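Local coordinates for protein N-methyltransferase (Streptoalloteichus sp. ATCC 53650, PDB 5BSZ) that probably transfers a methyl group from S-adenosylmethionine to the amino nitrogen of a nucleotide-linked trideoxysugar, consistent with a role in making the kedarcidin sugar, at residues A[39-44]-A[67-72]. Sequence-based numbering, arbitrary orientation.
Sequences RVVRER and EHFPDA
Phe69 reaches across to the C-terminal part of helix 30-44 and meets two side chains there, Val41 on its buried flank and Arg42 on its outer one. The apolar half is the close-packed one: Val41 CG1 lies 3.8 Å from Phe69 CE1 and 3.9 Å from Phe69 CZ, so a single methyl branch rests obliquely on the far end of the ring, the two side chains approaching from opposite directions. That branch is put there by a chi1 of 168°, which sets CG1 anti to the backbone N. Both residues are buried.

Arg42 runs past the ring in the opposite sense. Its guanidinium plane is inclined 47° to the ring, too far from parallel for a flat stack; Arg42 NE passes 4.0 Å from Phe69 CE1, and Arg42 NH2 stands 4.2 Å above the Phe69 ring plane, displaced toward the rim. Phe69 CZ in turn sits over one guanidinium face. Arg42 already sets out toward 67-72 at CB, and its chain, bent at chi2 (-78°), continues alongside the ring. Arg42 NH2 comes within 2.7 Å of His68 O at the guanidinium edge, although the angle is too poor for a hydrogen bond. The firmer polar tie is from Arg42 NE to the carbonyl of Ala48, which would restrict rotation of the group. On this looser, partly exposed side His68 contributes its CB, 3.9 Å from Arg42 NH2, while its imidazole leads away.

In this Rossmann-like methyltransferase fold, well removed from the ligand pockets, the contact joins the last turns of helix 30-44 to the loop before strand 71-76. Ala48 touches both Val41 and Phe69, and Val41 also packs on Val143 and Val145 of strand 143-146, so the helix lies against the central sheet, whose strand 71-76 the loop enters.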
ATOM      1  N   ARG A  39     -39.400  11.287  19.600  1.00 22.52           N
ATOM      2  CA  ARG A  39     -40.669  11.838  19.136  1.00 24.44           C
ATOM      3  C   ARG A  39     -41.566  10.759  18.580  1.00 24.97           C
ATOM      4  O   ARG A  39     -42.740  10.664  18.958  1.00 20.98           O
ATOM      5  CB  ARG A  39     -40.400  12.922  18.085  1.00 30.61           C
ATOM      6  CG  ARG A  39     -41.610  13.631  17.514  1.00 44.84           C
ATOM      7  CD  ARG A  39     -41.227  14.447  16.282  1.00 49.69           C
ATOM      8  NE  ARG A  39     -42.163  14.136  15.206  1.00 53.46           N
ATOM      9  CZ  ARG A  39     -42.536  14.973  14.248  1.00 63.56           C
ATOM     10  NH1 ARG A  39     -43.409  14.566  13.336  1.00 74.08           N
ATOM     11  NH2 ARG A  39     -42.031  16.196  14.183  1.00 72.56           N
ATOM     12  N   VAL A  40     -41.043   9.936  17.670  1.00 22.11           N
ATOM     13  CA  VAL A  40     -41.837   8.892  17.047  1.00 18.37           C
ATOM     14  C   VAL A  40     -42.292   7.842  18.095  1.00 22.67           C
ATOM     15  O   VAL A  40     -43.391   7.293  18.042  1.00 21.59           O
ATOM     16  CB  VAL A  40     -41.007   8.198  15.930  1.00 25.72           C
ATOM     17  CG1 VAL A  40     -41.644   6.897  15.539  1.00 31.98           C
ATOM     18  CG2 VAL A  40     -40.845   9.097  14.704  1.00 26.88           C
ATOM     19  N   VAL A  41     -41.416   7.510  19.038  1.00 18.02           N
ATOM     20  CA  VAL A  41     -41.747   6.584  20.134  1.00 17.35           C
ATOM     21  C   VAL A  41     -42.820   7.188  21.094  1.00 17.39           C
ATOM     22  O   VAL A  41     -43.824   6.549  21.381  1.00 21.88           O
ATOM     23  CB  VAL A  41     -40.471   6.211  20.926  1.00 17.38           C
ATOM     24  CG1 VAL A  41     -40.812   5.491  22.241  1.00 16.43           C
ATOM     25  CG2 VAL A  41     -39.590   5.300  20.054  1.00 19.10           C
ATOM     26  N   ARG A  42     -42.616   8.414  21.556  1.00 22.67           N
ATOM     27  CA  ARG A  42     -43.540   9.007  22.513  1.00 22.42           C
ATOM     28  C   ARG A  42     -44.911   9.287  21.912  1.00 26.93           C
ATOM     29  O   ARG A  42     -45.926   9.115  22.595  1.00 27.44           O
ATOM     30  CB  ARG A  42     -42.925  10.215  23.170  1.00 23.77           C
ATOM     31  CG  ARG A  42     -41.782   9.885  24.125  1.00 22.26           C
ATOM     32  CD  ARG A  42     -42.330   9.377  25.452  1.00 24.85           C
ATOM     33  NE  ARG A  42     -41.273   9.010  26.404  1.00 21.41           N
ATOM     34  CZ  ARG A  42     -40.479   9.870  27.029  1.00 23.36           C
ATOM     35  NH1 ARG A  42     -40.577  11.176  26.852  1.00 31.98           N
ATOM     36  NH2 ARG A  42     -39.558   9.440  27.867  1.00 26.74           N
ATOM     37  N   GLU A  43     -44.981   9.605  20.623  1.00 25.21           N
ATOM     38  CA  GLU A  43     -46.284   9.677  19.961  1.00 26.63           C
ATOM     39  C   GLU A  43     -47.069   8.393  20.055  1.00 28.60           C
ATOM     40  O   GLU A  43     -48.287   8.448  20.075  1.00 29.10           O
ATOM     41  CB  GLU A  43     -46.240   9.975  18.453  1.00 26.73           C
ATOM     42  CG  GLU A  43     -45.703  11.332  18.070  1.00 37.08           C
ATOM     43  CD  GLU A  43     -45.609  11.530  16.550  1.00 37.80           C
ATOM     44  OE1 GLU A  43     -45.296  10.608  15.767  1.00 41.49           O
ATOM     45  OE2 GLU A  43     -45.776  12.674  16.121  1.00 48.75           O
ATOM     46  N   ARG A  44     -46.400   7.249  19.964  1.00 22.47           N
ATOM     47  CA  ARG A  44     -47.090   5.970  19.847  1.00 21.45           C
ATOM     48  C   ARG A  44     -47.143   5.289  21.230  1.00 25.97           C
ATOM     49  O   ARG A  44     -47.921   4.381  21.425  1.00 28.68           O
ATOM     50  CB  ARG A  44     -46.394   5.069  18.825  1.00 22.76           C
ATOM     51  CG  ARG A  44     -46.663   5.393  17.344  1.00 24.25           C
ATOM     52  CD  ARG A  44     -45.434   5.106  16.433  1.00 27.53           C
ATOM     53  NE  ARG A  44     -45.755   5.612  15.099  1.00 22.02           N
ATOM     54  CZ  ARG A  44     -45.627   6.887  14.774  1.00 20.24           C
ATOM     55  NH1 ARG A  44     -45.039   7.748  15.602  1.00 23.31           N
ATOM     56  NH2 ARG A  44     -46.033   7.280  13.597  1.00 26.24           N
ATOM     57  N   GLU A  67     -31.573  10.359  28.793  1.00 27.76           N
ATOM     58  CA  GLU A  67     -32.347  11.317  29.615  1.00 32.72           C
ATOM     59  C   GLU A  67     -33.838  10.991  29.551  1.00 31.68           C
ATOM     60  O   GLU A  67     -34.614  11.143  30.517  1.00 29.47           O
ATOM     61  CB  GLU A  67     -32.190  12.748  29.095  1.00 44.39           C
ATOM     62  CG  GLU A  67     -30.902  13.062  28.357  1.00 54.44           C
ATOM     63  CD  GLU A  67     -30.760  14.556  28.102  1.00 64.65           C
ATOM     64  OE1 GLU A  67     -29.613  14.968  27.849  1.00 48.43           O
ATOM     65  OE2 GLU A  67     -31.771  15.310  28.172  1.00 71.11           O
ATOM     66  N   HIS A  68     -34.257  10.532  28.377  1.00 23.65           N
ATOM     67  CA  HIS A  68     -35.689  10.283  28.173  1.00 22.33           C
ATOM     68  C   HIS A  68     -36.027   8.841  28.439  1.00 19.89           C
ATOM     69  O   HIS A  68     -37.155   8.527  28.817  1.00 23.11           O
ATOM     70  CB  HIS A  68     -36.079  10.747  26.754  1.00 23.42           C
ATOM     71  CG  HIS A  68     -35.714  12.177  26.507  1.00 24.95           C
ATOM     72  ND1 HIS A  68     -36.268  13.210  27.240  1.00 26.67           N
ATOM     73  CD2 HIS A  68     -34.767  12.745  25.712  1.00 25.29           C
ATOM     74  CE1 HIS A  68     -35.716  14.357  26.872  1.00 26.63           C
ATOM     75  NE2 HIS A  68     -34.817  14.104  25.936  1.00 29.58           N
ATOM     76  N   PHE A  69     -35.060   7.957  28.197  1.00 21.41           N
ATOM     77  CA  PHE A  69     -35.294   6.529  28.251  1.00 19.50           C
ATOM     78  C   PHE A  69     -34.252   5.974  29.214  1.00 21.64           C
ATOM     79  O   PHE A  69     -33.271   5.366  28.793  1.00 20.60           O
ATOM     80  CB  PHE A  69     -35.195   5.882  26.871  1.00 24.84           C
ATOM     81  CG  PHE A  69     -36.186   6.442  25.887  1.00 23.92           C
ATOM     82  CD1 PHE A  69     -37.503   6.030  25.893  1.00 26.83           C
ATOM     83  CD2 PHE A  69     -35.783   7.391  24.966  1.00 23.10           C
ATOM     84  CE1 PHE A  69     -38.405   6.562  24.986  1.00 30.52           C
ATOM     85  CE2 PHE A  69     -36.663   7.937  24.055  1.00 17.89           C
ATOM     86  CZ  PHE A  69     -37.982   7.525  24.058  1.00 26.38           C
ATOM     87  N   PRO A  70     -34.429   6.255  30.518  1.00 23.63           N
ATOM     88  CA  PRO A  70     -33.352   5.977  31.483  1.00 25.36           C
ATOM     89  C   PRO A  70     -33.024   4.482  31.618  1.00 20.79           C
ATOM     90  O   PRO A  70     -31.953   4.160  32.084  1.00 21.61           O
ATOM     91  CB  PRO A  70     -33.896   6.588  32.796  1.00 28.37           C
ATOM     92  CG  PRO A  70     -35.402   6.610  32.636  1.00 26.84           C
ATOM     93  CD  PRO A  70     -35.552   6.968  31.161  1.00 26.15           C
ATOM     94  N   ASP A  71     -33.883   3.569  31.192  1.00 17.51           N
ATOM     95  CA  ASP A  71     -33.577   2.116  31.287  1.00 18.89           C
ATOM     96  C   ASP A  71     -33.198   1.690  29.839  1.00 18.34           C
ATOM     97  O   ASP A  71     -34.043   1.284  29.037  1.00 20.36           O
ATOM     98  CB  ASP A  71     -34.797   1.383  31.855  1.00 17.35           C
ATOM     99  CG  ASP A  71     -34.741  -0.133  31.757  1.00 18.22           C
ATOM    100  OD1 ASP A  71     -33.640  -0.716  31.695  1.00 22.78           O
ATOM    101  OD2 ASP A  71     -35.834  -0.775  31.722  1.00 21.24           O
ATOM    102  N   ALA A  72     -31.909   1.797  29.528  1.00 19.37           N
ATOM    103  CA  ALA A  72     -31.447   1.682  28.128  1.00 23.69           C
ATOM    104  C   ALA A  72     -30.382   0.607  27.992  1.00 24.41           C
ATOM    105  O   ALA A  72     -29.723   0.211  28.986  1.00 20.03           O
ATOM    106  CB  ALA A  72     -30.889   3.022  27.658  1.00 23.32           C
TER